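Local atomic coordinates of phosphoethanolamine N-methyltransferase 1 (Haemonchus contortus, PDB entry 4KRG), a protein that probably catalyses the S-adenosylmethionine-dependent N-methylation of phosphoethanolamine, a step of phosphocholine biosynthesis in a parasitic nematode. Residues Trp278-Phe283 against Val402-Glu406. Numbering follows the deposited sequence.
Sequences WTDKIF and VVLLE
How a single helical turn can pack on one strand of a sheet through carbon-to-carbon contacts is illustrated by Trp278-Phe283 against Val402-Glu406. The latter run is extended β-strand, so side chains alternate: Val403 and Leu405 point toward the helix, Leu404 away. The former holds one helical turn, closed by the backbone hydrogen bond from Phe283 N to Thr279 O, 2.9 Å. Closest in backbone are Phe283 and Leu405, their CA atoms 7.8 Å apart. Leu405, in the tp rotamer, is the centrepiece. Its CD2 lies 3.7 Å from Thr279 CG2 and 4.3 Å from Trp278 CH2, its CD1 3.8 Å from Ile282 CG2, and its CB 3.6 Å from Phe283 CZ. Phe283 leaves its backbone sideways, and at chi1 -82° (m) its ring comes nearer the strand, with CG1 of Val403, in the t rotamer, at the ring edge, 3.9 Å from CD1; a bound octyl glucoside touches this Phe283 too. Strand 400-408, between parallel 372-378 and antiparallel 458-465, belongs to the C-terminal half's class I, Rossmann-like methyltransferase sheet.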
loop_
_atom_site.group_PDB
_atom_site.type_symbol
_atom_site.label_atom_id
_atom_site.label_comp_id
_atom_site.label_asym_id
_atom_site.label_seq_id
_atom_site.Cartn_x
_atom_site.Cartn_y
_atom_site.Cartn_z
ATOM N N TRP A 278 -18.743 -2.954 -15.393
ATOM C CA TRP A 278 -19.351 -3.280 -16.678
ATOM C C TRP A 278 -18.832 -4.599 -17.211
ATOM O O TRP A 278 -19.488 -5.248 -18.013
ATOM C CB TRP A 278 -19.200 -2.163 -17.716
ATOM C CG TRP A 278 -17.838 -1.915 -18.313
ATOM C CD1 TRP A 278 -16.995 -0.893 -18.006
ATOM C CD2 TRP A 278 -17.214 -2.646 -19.380
ATOM N NE1 TRP A 278 -15.870 -0.952 -18.791
ATOM C CE2 TRP A 278 -15.977 -2.016 -19.645
ATOM C CE3 TRP A 278 -17.565 -3.772 -20.128
ATOM C CZ2 TRP A 278 -15.094 -2.482 -20.619
ATOM C CZ3 TRP A 278 -16.688 -4.233 -21.093
ATOM C CH2 TRP A 278 -15.468 -3.587 -21.332
ATOM N N THR A 279 -17.664 -5.002 -16.726
ATOM C CA THR A 279 -17.022 -6.215 -17.207
ATOM C C THR A 279 -17.631 -7.475 -16.595
ATOM O O THR A 279 -17.325 -8.579 -17.033
ATOM C CB THR A 279 -15.514 -6.193 -16.913
ATOM O OG1 THR A 279 -15.320 -6.121 -15.500
ATOM C CG2 THR A 279 -14.858 -4.991 -17.558
ATOM N N ASP A 280 -18.474 -7.308 -15.576
ATOM C CA ASP A 280 -19.116 -8.445 -14.916
ATOM C C ASP A 280 -19.819 -9.345 -15.917
ATOM O O ASP A 280 -19.605 -10.559 -15.930
ATOM C CB ASP A 280 -20.159 -7.983 -13.890
ATOM C CG ASP A 280 -19.555 -7.209 -12.741
ATOM O OD1 ASP A 280 -18.320 -7.129 -12.657
ATOM O OD2 ASP A 280 -20.329 -6.689 -11.912
ATOM N N LYS A 281 -20.662 -8.730 -16.744
ATOM C CA LYS A 281 -21.450 -9.442 -17.744
ATOM C C LYS A 281 -20.554 -10.185 -18.732
ATOM O O LYS A 281 -20.882 -11.286 -19.171
ATOM C CB LYS A 281 -22.370 -8.469 -18.487
ATOM C CG LYS A 281 -23.158 -9.088 -19.644
ATOM C CD LYS A 281 -24.440 -9.767 -19.156
ATOM C CE LYS A 281 -24.987 -10.789 -20.151
ATOM N NZ LYS A 281 -25.398 -10.190 -21.447
ATOM N N ILE A 282 -19.416 -9.584 -19.067
ATOM C CA ILE A 282 -18.462 -10.187 -19.997
ATOM C C ILE A 282 -17.739 -11.381 -19.384
ATOM O O ILE A 282 -17.683 -12.454 -19.976
ATOM C CB ILE A 282 -17.403 -9.167 -20.447
ATOM C CG1 ILE A 282 -18.067 -7.928 -21.056
ATOM C CG2 ILE A 282 -16.427 -9.810 -21.409
ATOM C CD1 ILE A 282 -18.992 -8.225 -22.195
ATOM N N PHE A 283 -17.189 -11.182 -18.192
ATOM C CA PHE A 283 -16.463 -12.231 -17.484
ATOM C C PHE A 283 -17.375 -13.384 -17.081
ATOM O O PHE A 283 -16.906 -14.488 -16.812
ATOM C CB PHE A 283 -15.786 -11.666 -16.230
ATOM C CG PHE A 283 -14.464 -10.975 -16.490
ATOM C CD1 PHE A 283 -13.379 -11.678 -17.010
ATOM C CD2 PHE A 283 -14.289 -9.634 -16.168
ATOM C CE1 PHE A 283 -12.162 -11.052 -17.234
ATOM C CE2 PHE A 283 -13.074 -9.003 -16.391
ATOM C CZ PHE A 283 -12.006 -9.716 -16.920
ATOM N N VAL A 402 -6.412 -19.167 -16.651
ATOM C CA VAL A 402 -6.457 -17.715 -16.704
ATOM C C VAL A 402 -7.606 -17.267 -17.599
ATOM O O VAL A 402 -8.055 -18.009 -18.472
ATOM C CB VAL A 402 -5.130 -17.113 -17.213
ATOM C CG1 VAL A 402 -3.954 -17.666 -16.423
ATOM C CG2 VAL A 402 -4.948 -17.402 -18.697
ATOM N N VAL A 403 -8.095 -16.058 -17.345
ATOM C CA VAL A 403 -9.114 -15.430 -18.172
ATOM C C VAL A 403 -8.697 -13.978 -18.361
ATOM O O VAL A 403 -8.493 -13.252 -17.386
ATOM C CB VAL A 403 -10.519 -15.497 -17.521
ATOM C CG1 VAL A 403 -11.559 -14.832 -18.409
ATOM C CG2 VAL A 403 -10.922 -16.931 -17.246
ATOM N N LEU A 404 -8.540 -13.561 -19.612
ATOM C CA LEU A 404 -8.099 -12.201 -19.901
ATOM C C LEU A 404 -9.146 -11.456 -20.710
ATOM O O LEU A 404 -9.667 -11.991 -21.681
ATOM C CB LEU A 404 -6.791 -12.219 -20.690
ATOM C CG LEU A 404 -5.684 -13.106 -20.136
ATOM C CD1 LEU A 404 -4.503 -13.116 -21.085
ATOM C CD2 LEU A 404 -5.260 -12.634 -18.759
ATOM N N LEU A 405 -9.457 -10.228 -20.309
ATOM C CA LEU A 405 -10.246 -9.330 -21.149
ATOM C C LEU A 405 -9.271 -8.305 -21.700
ATOM O O LEU A 405 -8.527 -7.677 -20.945
ATOM C CB LEU A 405 -11.360 -8.648 -20.349
ATOM C CG LEU A 405 -12.301 -7.690 -21.093
ATOM C CD1 LEU A 405 -13.000 -8.380 -22.265
ATOM C CD2 LEU A 405 -13.325 -7.107 -20.136
ATOM N N GLU A 406 -9.240 -8.155 -23.017
ATOM C CA GLU A 406 -8.218 -7.327 -23.640
ATOM C C GLU A 406 -8.780 -6.293 -24.599
ATOM O O GLU A 406 -9.525 -6.641 -25.507
ATOM C CB GLU A 406 -7.222 -8.210 -24.393
ATOM C CG GLU A 406 -6.347 -9.053 -23.505
ATOM C CD GLU A 406 -5.407 -8.215 -22.665
ATOM O OE1 GLU A 406 -5.021 -7.104 -23.104
ATOM O OE2 GLU A 406 -5.056 -8.674 -21.557
#